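Local coordinates for SusD superfamily protein (Bacteroides thetaiotaomicron VPI-5482, PDB 3HDX) that probably binds polysaccharide at the outer membrane, as a SusD-family partner in the capture and uptake of glycans, at residues V81-P93 with L107-A119. Sequence-based numbering, arbitrary orientation. Where two conformers were deposited one is given.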
loop_
_atom_site.group_PDB
_atom_site.type_symbol
_atom_site.label_atom_id
_atom_site.label_comp_id
_atom_site.label_asym_id
_atom_site.label_seq_id
_atom_site.Cartn_x
_atom_site.Cartn_y
_atom_site.Cartn_z
ATOM N N VAL A 81 -16.217 1.369 -1.569
ATOM C CA VAL A 81 -15.474 1.359 -2.841
ATOM C C VAL A 81 -16.088 0.328 -3.804
ATOM O O VAL A 81 -16.351 0.615 -4.975
ATOM C CB VAL A 81 -14.008 0.983 -2.625
ATOM C CG1 VAL A 81 -13.272 0.806 -3.982
ATOM C CG2 VAL A 81 -13.304 1.990 -1.705
ATOM N N ILE A 82 -16.227 -0.891 -3.297
ATOM C CA ILE A 82 -16.707 -2.041 -4.083
ATOM C C ILE A 82 -18.093 -1.723 -4.693
ATOM O O ILE A 82 -18.314 -1.925 -5.868
ATOM C CB ILE A 82 -16.746 -3.301 -3.184
ATOM C CG1 ILE A 82 -15.297 -3.738 -2.851
ATOM C CG2 ILE A 82 -17.570 -4.455 -3.816
ATOM C CD1 ILE A 82 -15.155 -4.598 -1.563
ATOM N N ASN A 83 -19.002 -1.175 -3.887
ATOM C CA ASN A 83 -20.350 -0.875 -4.348
ATOM C C ASN A 83 -20.350 0.273 -5.385
ATOM O O ASN A 83 -21.039 0.206 -6.423
ATOM C CB ASN A 83 -21.252 -0.562 -3.150
ATOM C CG ASN A 83 -22.710 -0.767 -3.448
ATOM O OD1 ASN A 83 -23.060 -1.643 -4.235
ATOM N ND2 ASN A 83 -23.556 -0.021 -2.778
ATOM N N ALA A 84 -19.581 1.329 -5.126
ATOM C CA ALA A 84 -19.495 2.449 -6.082
ATOM C C ALA A 84 -18.931 1.968 -7.433
ATOM O O ALA A 84 -19.406 2.376 -8.513
ATOM C CB ALA A 84 -18.655 3.588 -5.514
ATOM N N ALA A 85 -17.916 1.098 -7.382
ATOM C CA ALA A 85 -17.362 0.493 -8.613
ATOM C C ALA A 85 -18.412 -0.366 -9.331
ATOM O O ALA A 85 -18.576 -0.230 -10.537
ATOM C CB ALA A 85 -16.095 -0.341 -8.280
ATOM N N SER A 86 -19.141 -1.190 -8.588
ATOM C CA SER A 86 -20.159 -2.030 -9.190
ATOM C C SER A 86 -21.254 -1.194 -9.883
ATOM O O SER A 86 -21.669 -1.516 -11.009
ATOM C CB SER A 86 -20.810 -2.913 -8.139
ATOM O OG SER A 86 -19.839 -3.788 -7.580
ATOM N N VAL A 87 -21.690 -0.121 -9.214
ATOM C CA VAL A 87 -22.705 0.788 -9.803
ATOM C C VAL A 87 -22.159 1.431 -11.081
ATOM O O VAL A 87 -22.858 1.490 -12.121
ATOM C CB VAL A 87 -23.196 1.866 -8.786
ATOM C CG1 VAL A 87 -24.105 2.897 -9.497
ATOM C CG2 VAL A 87 -23.957 1.212 -7.649
ATOM N N PHE A 88 -20.905 1.902 -11.031
ATOM C CA PHE A 88 -20.296 2.527 -12.192
ATOM C C PHE A 88 -20.302 1.547 -13.382
ATOM O O PHE A 88 -20.692 1.906 -14.498
ATOM C CB PHE A 88 -18.863 3.000 -11.876
ATOM C CG PHE A 88 -18.234 3.803 -12.981
ATOM C CD1 PHE A 88 -17.757 3.204 -14.139
ATOM C CD2 PHE A 88 -18.149 5.196 -12.875
ATOM C CE1 PHE A 88 -17.239 3.971 -15.155
ATOM C CE2 PHE A 88 -17.619 5.939 -13.870
ATOM C CZ PHE A 88 -17.189 5.342 -15.018
HETATM N N MSE A 89 -19.911 0.296 -13.147
HETATM C CA MSE A 89 -19.863 -0.683 -14.240
HETATM C C MSE A 89 -21.242 -1.004 -14.801
HETATM O O MSE A 89 -21.347 -1.320 -15.990
HETATM C CB MSE A 89 -19.173 -1.957 -13.779
HETATM C CG MSE A 89 -17.713 -1.693 -13.374
HETATM SE SE MSE A 89 -16.857 -3.141 -12.473
HETATM C CE MSE A 89 -16.660 -4.317 -13.905
ATOM N N GLU A 90 -22.278 -0.933 -13.951
ATOM C CA GLU A 90 -23.645 -1.191 -14.382
ATOM C C GLU A 90 -24.237 -0.038 -15.181
ATOM O O GLU A 90 -24.992 -0.283 -16.158
ATOM C CB GLU A 90 -24.547 -1.477 -13.156
ATOM C CG GLU A 90 -24.196 -2.783 -12.462
ATOM C CD GLU A 90 -24.706 -2.917 -11.031
ATOM O OE1 GLU A 90 -25.522 -2.045 -10.582
ATOM O OE2 GLU A 90 -24.316 -3.949 -10.382
ATOM N N LYS A 91 -23.903 1.193 -14.768
ATOM C CA LYS A 91 -24.581 2.389 -15.297
ATOM C C LYS A 91 -23.828 3.211 -16.341
ATOM O O LYS A 91 -24.451 3.792 -17.231
ATOM C CB LYS A 91 -24.997 3.256 -14.120
ATOM C CG LYS A 91 -25.973 2.561 -13.165
ATOM C CD LYS A 91 -27.307 2.238 -13.807
ATOM C CE LYS A 91 -28.278 1.594 -12.795
ATOM N NZ LYS A 91 -29.683 1.586 -13.284
ATOM N N ALA A 92 -22.514 3.257 -16.255
ATOM C CA ALA A 92 -21.715 4.035 -17.205
ATOM C C ALA A 92 -21.848 3.649 -18.693
ATOM O O ALA A 92 -21.748 4.545 -19.548
ATOM C CB ALA A 92 -20.218 4.054 -16.768
ATOM N N PRO A 93 -22.058 2.350 -19.020
ATOM C CA PRO A 93 -22.161 2.006 -20.454
ATOM C C PRO A 93 -23.256 2.791 -21.195
ATOM O O PRO A 93 -23.079 3.142 -22.361
ATOM C CB PRO A 93 -22.447 0.513 -20.419
ATOM C CG PRO A 93 -21.698 0.048 -19.187
ATOM C CD PRO A 93 -21.930 1.122 -18.202
ATOM N N LEU A 107 -15.160 4.785 -22.190
ATOM C CA LEU A 107 -15.861 3.835 -21.335
ATOM C C LEU A 107 -14.935 2.685 -20.912
ATOM O O LEU A 107 -14.903 2.310 -19.707
ATOM C CB LEU A 107 -17.110 3.259 -22.022
ATOM C CG LEU A 107 -17.892 2.172 -21.262
ATOM C CD1 LEU A 107 -18.568 2.701 -19.962
ATOM C CD2 LEU A 107 -18.889 1.455 -22.143
ATOM N N LYS A 108 -14.222 2.113 -21.882
ATOM C CA LYS A 108 -13.324 0.962 -21.598
ATOM C C LYS A 108 -12.263 1.365 -20.566
ATOM O O LYS A 108 -11.994 0.617 -19.629
ATOM C CB LYS A 108 -12.668 0.413 -22.878
ATOM C CG LYS A 108 -13.623 -0.381 -23.763
ATOM C CD LYS A 108 -12.922 -0.925 -25.026
ATOM C CE LYS A 108 -13.843 -1.820 -25.901
ATOM N N TYR A 109 -11.698 2.563 -20.718
ATOM C CA TYR A 109 -10.710 3.049 -19.751
ATOM C C TYR A 109 -11.317 3.185 -18.343
ATOM O O TYR A 109 -10.713 2.786 -17.343
ATOM C CB TYR A 109 -10.123 4.404 -20.151
ATOM C CG TYR A 109 -9.107 4.440 -21.297
ATOM C CD1 TYR A 109 -8.424 3.302 -21.730
ATOM C CD2 TYR A 109 -8.741 5.661 -21.846
ATOM C CE1 TYR A 109 -7.479 3.359 -22.723
ATOM C CE2 TYR A 109 -7.757 5.744 -22.847
ATOM C CZ TYR A 109 -7.139 4.588 -23.273
ATOM O OH TYR A 109 -6.165 4.661 -24.232
ATOM N N ASP A 110 -12.496 3.794 -18.275
ATOM C CA ASP A 110 -13.122 4.086 -16.994
ATOM C C ASP A 110 -13.517 2.796 -16.276
ATOM O O ASP A 110 -13.282 2.654 -15.061
ATOM C CB ASP A 110 -14.385 4.963 -17.146
ATOM C CG ASP A 110 -14.122 6.360 -17.694
ATOM O OD1 ASP A 110 -12.954 6.741 -17.957
ATOM O OD2 ASP A 110 -15.138 7.089 -17.830
ATOM N N ILE A 111 -14.109 1.874 -17.020
ATOM C CA ILE A 111 -14.516 0.563 -16.503
ATOM C C ILE A 111 -13.288 -0.186 -15.962
ATOM O O ILE A 111 -13.335 -0.773 -14.877
ATOM C CB ILE A 111 -15.215 -0.316 -17.599
ATOM C CG1 ILE A 111 -16.582 0.282 -18.022
ATOM C CG2 ILE A 111 -15.385 -1.743 -17.129
ATOM C CD1 ILE A 111 -17.650 0.263 -16.966
ATOM N N ALA A 112 -12.198 -0.172 -16.727
ATOM C CA ALA A 112 -10.987 -0.882 -16.308
ATOM C C ALA A 112 -10.438 -0.325 -14.973
ATOM O O ALA A 112 -10.010 -1.092 -14.106
ATOM C CB ALA A 112 -9.944 -0.868 -17.420
ATOM N N GLN A 113 -10.478 0.999 -14.812
ATOM C CA GLN A 113 -10.038 1.637 -13.575
ATOM C C GLN A 113 -10.887 1.224 -12.400
ATOM O O GLN A 113 -10.330 0.837 -11.361
ATOM C CB GLN A 113 -9.987 3.143 -13.708
ATOM C CG GLN A 113 -8.867 3.648 -14.620
ATOM C CD GLN A 113 -9.038 5.098 -14.965
ATOM O OE1 GLN A 113 -8.655 5.993 -14.198
ATOM N NE2 GLN A 113 -9.599 5.347 -16.161
ATOM N N VAL A 114 -12.226 1.338 -12.536
ATOM C CA VAL A 114 -13.094 1.002 -11.390
ATOM C C VAL A 114 -12.998 -0.501 -11.078
ATOM O O VAL A 114 -13.018 -0.898 -9.913
ATOM C CB VAL A 114 -14.553 1.494 -11.520
ATOM C CG1 VAL A 114 -14.548 3.014 -11.706
ATOM C CG2 VAL A 114 -15.287 0.782 -12.609
ATOM N N ARG A 115 -12.880 -1.329 -12.109
ATOM C CA ARG A 115 -12.727 -2.770 -11.921
ATOM C C ARG A 115 -11.444 -3.035 -11.107
ATOM O O ARG A 115 -11.456 -3.877 -10.187
ATOM C CB ARG A 115 -12.648 -3.497 -13.277
ATOM C CG ARG A 115 -12.600 -4.973 -13.181
ATOM C CD ARG A 115 -12.416 -5.648 -14.495
ATOM N NE ARG A 115 -13.494 -5.511 -15.439
ATOM C CZ ARG A 115 -14.562 -6.284 -15.553
ATOM N NH1 ARG A 115 -14.877 -7.170 -14.629
ATOM N NH2 ARG A 115 -15.403 -6.080 -16.578
ATOM N N ALA A 116 -10.352 -2.370 -11.481
ATOM C CA ALA A 116 -9.072 -2.541 -10.784
ATOM C C ALA A 116 -9.138 -2.016 -9.339
ATOM O O ALA A 116 -8.562 -2.633 -8.435
ATOM C CB ALA A 116 -7.926 -1.861 -11.580
ATOM N N LEU A 117 -9.817 -0.885 -9.131
ATOM C CA LEU A 117 -9.964 -0.338 -7.793
ATOM C C LEU A 117 -10.758 -1.284 -6.891
ATOM O O LEU A 117 -10.432 -1.465 -5.713
ATOM C CB LEU A 117 -10.569 1.070 -7.832
ATOM C CG LEU A 117 -9.681 2.185 -8.391
ATOM C CD1 LEU A 117 -10.515 3.438 -8.747
ATOM C CD2 LEU A 117 -8.594 2.577 -7.395
ATOM N N ARG A 118 -11.821 -1.863 -7.432
ATOM C CA ARG A 118 -12.599 -2.853 -6.679
ATOM C C ARG A 118 -11.723 -4.056 -6.288
ATOM O O ARG A 118 -11.793 -4.534 -5.145
ATOM C CB ARG A 118 -13.837 -3.277 -7.460
ATOM C CG ARG A 118 -14.636 -4.393 -6.811
ATOM C CD ARG A 118 -15.984 -4.584 -7.493
ATOM N NE ARG A 118 -15.800 -5.136 -8.843
ATOM C CZ ARG A 118 -16.781 -5.513 -9.661
ATOM N NH1 ARG A 118 -18.064 -5.298 -9.335
ATOM N NH2 ARG A 118 -16.484 -6.054 -10.841
ATOM N N ALA A 119 -10.940 -4.562 -7.268
ATOM C CA ALA A 119 -10.060 -5.695 -7.034
ATOM C C ALA A 119 -8.994 -5.364 -5.985
ATOM O O ALA A 119 -8.688 -6.197 -5.109
ATOM C CB ALA A 119 -9.415 -6.180 -8.353
#
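M89, a selenomethionine, reaches across from helix 76-91 and settles as a knob among I111, V114, R115 and R118 of helix 104-129. Its bend at chi3 (72°) lays the terminal CE squarely over the centre of the R115 guanidinium, 3.3 Å from R115 CZ, while SE lies above a face of the R118 guanidinium, nearer its rim, 3.4 Å from R118 NH2. R118 answers as the reciprocal knob, between I82, A85, S86 and M89. Its NH1 donates to S86 OG (2.9 Å), which lies close to the guanidinium plane, though the N-H...O angle is only 140°; S86 OG in turn donates to I82 O. E162 of helix 152-169 forms salt bridges with both arginines. The two helices pack antiparallel, with short helix 93-98 between them in the chain, consistent with the TPR-like SusD fold; the segment axes come within 8.8 Å at their closest, their directions 155° apart. A leucine in place of R118 would probably leave S86 OG without its cross-helix donor and E162 with one cationic partner fewer. Further along, V114 CG1 makes a CH-pi contact over one face of F88, 4.2 Å from the ring centroid, and V114 CG2 packs against M89 CG (3.5 Å). Beyond them, L107 CD1 presses on the A92–P93 peptide, 3.6 Å from P93 N.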